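Local coordinates for protein L-amino acid deaminase (Proteus vulgaris, PDB 5I39) that probably catalyses the oxidative deamination of L-amino acids, using flavin-adenine dinucleotide as its redox cofactor, at residues I138-R141 / S142-V145; L161-R164 / L165-A168. All coordinates share one frame; numbering follows the deposited sequence.

Contact 1 of 2, residues I138-R141 / S142-V145; sequences IDER and SKNV
K143 reaches back over one turn of helix to E140, and NZ forms a salt bridge with OE2 of that glutamate at 2.9 Å. The ammonium comes from above the carboxylate plane rather than within it, and CE lies 3.3 Å from E140 OE2, so the end of the lysine chain lies across the acid. Both chains bend to meet, E140 at chi2 and K143 at chi3; long, flexible residues suit this exposed surface. A water accepts from K143 NZ at 2.7 Å and donates to D139 OD2, but that bridge uses one of two aspartate conformers and is less certain.

S142 turns its hydroxyl back along the helix: OG lies between its own backbone N and carbonyl carbon (chi1 81°) and donates to D139 O at 2.8 Å. The same carbonyl accepts K143 N at 3.1 Å, so one oxygen is gripped by two donors, while S142 N bonds I138 O at 2.9 Å. A short hydroxyl residue is well placed for such a return to the preceding turn.

This is the C-terminal end of a helix: the chain leaves helical angles at N144, whose N still bonds R141 O at 3.1 Å. Two bends fold R141 back so that NH1 donates to V145 O at 2.9 Å, from above the carbonyl plane. NH2 makes a salt bridge with D90, and F93 adds a cation-pi contact. R141 thereby joins helix 128-143 to helix 90-103, while I138 rests on T153 and I155 of strand 153-156, and F151 is touched by I138, R141 and V145.

Contact 2 of 2, residues L161-R164 / L165-A168; sequences LNQR and LRGA
Q163 and R166 run side by side in the same direction, their amide and guanidinium planes only 16° apart. NE2 of the amide lies over one face of the guanidinium, displaced toward its rim, with Q163 NE2 3.4 Å from R166 CZ. NE2 and NH1 are both donors, so they pack without bonding. What anchors the arginine is the backbone: R166 NH1 donates to Q163 O at 2.8 Å, the oxygen lying in the guanidinium plane. R166 CG sits between its own N and carbonyl carbon (chi1 64°), and the chain then extends alongside Q163, an arrangement open to a long arginine with several N-H groups.

The helix gives way here to a type II beta turn from L165 to A168, closed by A168 N on L165 O at 3.1 Å. G167 occupies the turn position of positive phi, where a side chain would press on the preceding carbonyl oxygen. L165, the first residue of the turn, still bonds through N to L161 O at 3.0 Å.

On the inner side the two leucines cross at an angle, L161 CD1 meeting L165 CD1 at 3.5 Å. Their branched apolar ends suit a buried place: L165 also packs on V122 and W172, and L161 on A175. R164, in one of its two conformers, bends away from this pair, touching V122 and F177 with its chain and giving NH2 to the backbone oxygen of Q119 in strand 117-123.

Contacts 1 and 2 follow one another along the chain, each where helix passes into loop, with centres about 27 Å apart and nearest atoms about 12 Å apart, so they do not touch. The sheet that contains strands 153-156 and 175-178 connects them: strand 153-156, on which I138 packs, pairs antiparallel with strand 175-178, which meets L161 and R164 of contact 2. Contact 1 is a surface feature away from the FAD site. In contact 2 the side chains of R164 and L165 lie about 11 Å from those of the FAD-binding residues Q82 and Y80 respectively, too distant to touch these residues directly.

Contact 1 of 2, residues I138-R141 / S142-V145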
ATOM      1  N   ILE A 138      21.045  -2.303  -9.061  1.00  9.56           N
ATOM      2  CA  ILE A 138      20.838  -1.156  -9.954  1.00  9.32           C
ATOM      3  C   ILE A 138      21.398  -1.438 -11.355  1.00  9.60           C
ATOM      4  O   ILE A 138      20.734  -1.173 -12.357  1.00  9.60           O
ATOM      5  CB  ILE A 138      21.450   0.144  -9.393  1.00  9.18           C
ATOM      6  CG1 ILE A 138      20.805   0.515  -8.046  1.00  9.23           C
ATOM      7  CG2 ILE A 138      21.234   1.295 -10.372  1.00  9.36           C
ATOM      8  CD1 ILE A 138      21.505   1.627  -7.293  1.00 10.16           C
ATOM      9  N   ASP A 139      22.622  -1.961 -11.414  1.00 10.00           N
ATOM     10  CA  ASP A 139      23.255  -2.301 -12.693  0.50 10.47           C
ATOM     11  C   ASP A 139      22.366  -3.254 -13.487  1.00 10.27           C
ATOM     12  O   ASP A 139      22.021  -2.973 -14.641  1.00  9.90           O
ATOM     13  CB  ASP A 139      24.640  -2.923 -12.479  0.50 10.96           C
ATOM     14  CG  ASP A 139      25.385  -3.183 -13.791  0.50 11.74           C
ATOM     15  OD1 ASP A 139      24.926  -2.734 -14.863  0.50  9.97           O
ATOM     16  OD2 ASP A 139      26.441  -3.843 -13.750  0.50 12.91           O
ATOM     17  N   GLU A 140      21.980  -4.364 -12.869  1.00 10.16           N
ATOM     18  CA  GLU A 140      21.149  -5.351 -13.557  1.00 10.60           C
ATOM     19  C   GLU A 140      19.835  -4.761 -14.064  1.00 10.11           C
ATOM     20  O   GLU A 140      19.434  -5.022 -15.198  1.00 10.71           O
ATOM     21  CB  GLU A 140      20.890  -6.563 -12.655  1.00 11.62           C
ATOM     22  CG  GLU A 140      22.116  -7.442 -12.447  1.00 13.67           C
ATOM     23  CD  GLU A 140      22.652  -8.030 -13.743  1.00 15.92           C
ATOM     24  OE1 GLU A 140      21.850  -8.494 -14.576  1.00 18.79           O
ATOM     25  OE2 GLU A 140      23.882  -8.013 -13.938  1.00 18.11           O
ATOM     26  N   ARG A 141      19.173  -3.944 -13.250  1.00  9.52           N
ATOM     27  CA  ARG A 141      17.921  -3.333 -13.695  1.00  9.79           C
ATOM     28  C   ARG A 141      18.150  -2.336 -14.842  1.00  9.69           C
ATOM     29  O   ARG A 141      17.394  -2.325 -15.812  1.00 10.22           O
ATOM     30  CB  ARG A 141      17.173  -2.682 -12.529  1.00 10.15           C
ATOM     31  CG  ARG A 141      15.803  -2.112 -12.886  1.00 10.51           C
ATOM     32  CD  ARG A 141      14.898  -3.075 -13.650  1.00 10.68           C
ATOM     33  NE  ARG A 141      14.584  -4.291 -12.899  1.00 11.06           N
ATOM     34  CZ  ARG A 141      13.787  -5.268 -13.337  1.00 11.16           C
ATOM     35  NH1 ARG A 141      13.191  -5.188 -14.528  1.00 11.56           N
ATOM     36  NH2 ARG A 141      13.574  -6.334 -12.572  1.00 11.51           N
ATOM     37  N   SER A 142      19.220  -1.546 -14.759  1.00  9.42           N
ATOM     38  CA  SER A 142      19.547  -0.586 -15.821  1.00  9.74           C
ATOM     39  C   SER A 142      19.785  -1.256 -17.179  1.00  9.94           C
ATOM     40  O   SER A 142      19.476  -0.680 -18.214  1.00 10.62           O
ATOM     41  CB  SER A 142      20.765   0.274 -15.439  1.00 10.07           C
ATOM     42  OG  SER A 142      22.002  -0.388 -15.658  1.00 10.73           O
ATOM     43  N   LYS A 143      20.329  -2.470 -17.172  1.00 10.41           N
ATOM     44  CA  LYS A 143      20.597  -3.185 -18.425  1.00 10.93           C
ATOM     45  C   LYS A 143      19.327  -3.711 -19.097  1.00 11.66           C
ATOM     46  O   LYS A 143      19.327  -3.969 -20.296  1.00 12.91           O
ATOM     47  CB  LYS A 143      21.580  -4.328 -18.188  1.00 11.90           C
ATOM     48  CG  LYS A 143      22.958  -3.837 -17.788  1.00 12.51           C
ATOM     49  CD  LYS A 143      23.970  -4.963 -17.695  1.00 13.69           C
ATOM     50  CE  LYS A 143      23.725  -5.876 -16.505  1.00 13.90           C
ATOM     51  NZ  LYS A 143      24.732  -6.968 -16.483  1.00 14.80           N
ATOM     52  N   ASN A 144      18.253  -3.871 -18.326  1.00 11.91           N
ATOM     53  CA  ASN A 144      16.979  -4.347 -18.854  1.00 12.93           C
ATOM     54  C   ASN A 144      15.846  -3.867 -17.952  1.00 11.95           C
ATOM     55  O   ASN A 144      15.368  -4.599 -17.087  1.00 12.26           O
ATOM     56  CB  ASN A 144      17.004  -5.882 -18.970  1.00 15.60           C
ATOM     57  CG  ASN A 144      15.762  -6.451 -19.639  1.00 18.24           C
ATOM     58  OD1 ASN A 144      14.942  -5.717 -20.191  1.00 20.14           O
ATOM     59  ND2 ASN A 144      15.626  -7.773 -19.597  1.00 22.28           N
ATOM     60  N   VAL A 145      15.420  -2.623 -18.147  1.00 11.44           N
ATOM     61  CA  VAL A 145      14.424  -2.023 -17.250  1.00 11.66           C
ATOM     62  C   VAL A 145      13.088  -2.765 -17.354  1.00 11.32           C
ATOM     63  O   VAL A 145      12.436  -3.023 -16.337  1.00 11.88           O
ATOM     64  CB  VAL A 145      14.249  -0.507 -17.493  1.00 11.84           C
ATOM     65  CG1 VAL A 145      13.136   0.067 -16.623  1.00 12.03           C
ATOM     66  CG2 VAL A 145      15.552   0.225 -17.195  1.00 12.42           C
TER
HETATM   67  O   HOH W   1      26.884  -5.456 -16.103  1.00 23.22           O

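Contact 2 of 2, residues L161-R164 / L165-A168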
ATOM      1  N   LEU A 161      24.468  14.055  -2.087  1.00 10.20           N
ATOM      2  CA  LEU A 161      24.150  13.318  -0.868  1.00 10.24           C
ATOM      3  C   LEU A 161      24.078  14.238   0.349  1.00 10.44           C
ATOM      4  O   LEU A 161      23.151  14.144   1.161  1.00 11.05           O
ATOM      5  CB  LEU A 161      25.175  12.210  -0.627  1.00 10.61           C
ATOM      6  CG  LEU A 161      24.978  11.366   0.638  1.00 11.46           C
ATOM      7  CD1 LEU A 161      23.625  10.672   0.650  1.00 11.91           C
ATOM      8  CD2 LEU A 161      26.097  10.349   0.762  1.00 12.73           C
ATOM      9  N   ASN A 162      25.063  15.121   0.474  1.00 10.56           N
ATOM     10  CA  ASN A 162      25.118  16.047   1.603  1.00 11.83           C
ATOM     11  C   ASN A 162      23.877  16.928   1.698  1.00 12.05           C
ATOM     12  O   ASN A 162      23.400  17.217   2.797  1.00 13.50           O
ATOM     13  CB  ASN A 162      26.368  16.923   1.515  1.00 13.00           C
ATOM     14  CG  ASN A 162      27.656  16.125   1.620  1.00 13.85           C
ATOM     15  OD1 ASN A 162      27.677  15.019   2.155  1.00 14.96           O
ATOM     16  ND2 ASN A 162      28.740  16.685   1.097  1.00 15.09           N
ATOM     17  N   GLN A 163      23.349  17.341   0.547  1.00 12.19           N
ATOM     18  CA  GLN A 163      22.132  18.152   0.508  1.00 13.85           C
ATOM     19  C   GLN A 163      20.921  17.359   1.018  1.00 13.49           C
ATOM     20  O   GLN A 163      20.111  17.895   1.777  1.00 15.93           O
ATOM     21  CB  GLN A 163      21.897  18.704  -0.904  1.00 15.87           C
ATOM     22  CG  GLN A 163      20.622  19.523  -1.098  1.00 20.21           C
ATOM     23  CD  GLN A 163      20.501  20.714  -0.155  1.00 23.68           C
ATOM     24  OE1 GLN A 163      21.499  21.324   0.229  1.00 25.98           O
ATOM     25  NE2 GLN A 163      19.268  21.056   0.216  1.00 26.91           N
ATOM     26  N   ARG A 164      20.816  16.089   0.621  1.00 11.73           N
ATOM     27  CA  ARG A 164      19.716  15.226   1.079  0.70 12.13           C
ATOM     28  C   ARG A 164      19.800  14.898   2.570  1.00 12.08           C
ATOM     29  O   ARG A 164      18.781  14.645   3.203  1.00 12.58           O
ATOM     30  CB  ARG A 164      19.673  13.906   0.303  0.70 12.33           C
ATOM     31  CG  ARG A 164      19.497  14.007  -1.206  0.70 13.29           C
ATOM     32  CD  ARG A 164      18.206  14.661  -1.657  0.70 14.53           C
ATOM     33  NE  ARG A 164      17.005  13.895  -1.310  0.70 13.87           N
ATOM     34  CZ  ARG A 164      15.806  14.042  -1.880  0.70 12.89           C
ATOM     35  NH1 ARG A 164      15.602  14.922  -2.859  0.70 14.19           N
ATOM     36  NH2 ARG A 164      14.790  13.292  -1.471  0.70 10.32           N
ATOM     37  N   LEU A 165      21.010  14.893   3.124  1.00 12.38           N
ATOM     38  CA  LEU A 165      21.228  14.577   4.539  1.00 12.38           C
ATOM     39  C   LEU A 165      21.719  15.782   5.335  1.00 13.07           C
ATOM     40  O   LEU A 165      22.470  15.636   6.303  1.00 14.09           O
ATOM     41  CB  LEU A 165      22.201  13.401   4.658  1.00 12.24           C
ATOM     42  CG  LEU A 165      21.753  12.105   3.979  1.00 12.44           C
ATOM     43  CD1 LEU A 165      22.844  11.054   4.086  1.00 13.04           C
ATOM     44  CD2 LEU A 165      20.460  11.567   4.573  1.00 13.47           C
ATOM     45  N   ARG A 166      21.264  16.972   4.956  1.00 13.91           N
ATOM     46  CA  ARG A 166      21.732  18.191   5.610  1.00 15.09           C
ATOM     47  C   ARG A 166      21.304  18.215   7.079  1.00 15.03           C
ATOM     48  O   ARG A 166      20.171  17.866   7.418  1.00 15.40           O
ATOM     49  CB  ARG A 166      21.279  19.446   4.858  1.00 17.56           C
ATOM     50  CG  ARG A 166      19.782  19.697   4.791  1.00 19.97           C
ATOM     51  CD  ARG A 166      19.490  20.831   3.819  1.00 22.67           C
ATOM     52  NE  ARG A 166      18.058  21.058   3.624  1.00 25.61           N
ATOM     53  CZ  ARG A 166      17.250  20.305   2.873  1.00 26.42           C
ATOM     54  NH1 ARG A 166      17.700  19.229   2.224  1.00 27.41           N
ATOM     55  NH2 ARG A 166      15.963  20.627   2.778  1.00 28.79           N
ATOM     56  N   GLY A 167      22.248  18.578   7.943  1.00 15.28           N
ATOM     57  CA  GLY A 167      22.046  18.558   9.389  1.00 15.09           C
ATOM     58  C   GLY A 167      22.301  17.224  10.074  1.00 14.81           C
ATOM     59  O   GLY A 167      22.091  17.113  11.280  1.00 16.06           O
ATOM     60  N   ALA A 168      22.751  16.213   9.328  1.00 14.08           N
ATOM     61  CA  ALA A 168      23.091  14.915   9.908  1.00 14.36           C
ATOM     62  C   ALA A 168      24.348  15.022  10.763  1.00 14.94           C
ATOM     63  O   ALA A 168      25.299  15.711  10.389  1.00 16.65           O
ATOM     64  CB  ALA A 168      23.306  13.887   8.812  1.00 14.47           C
TER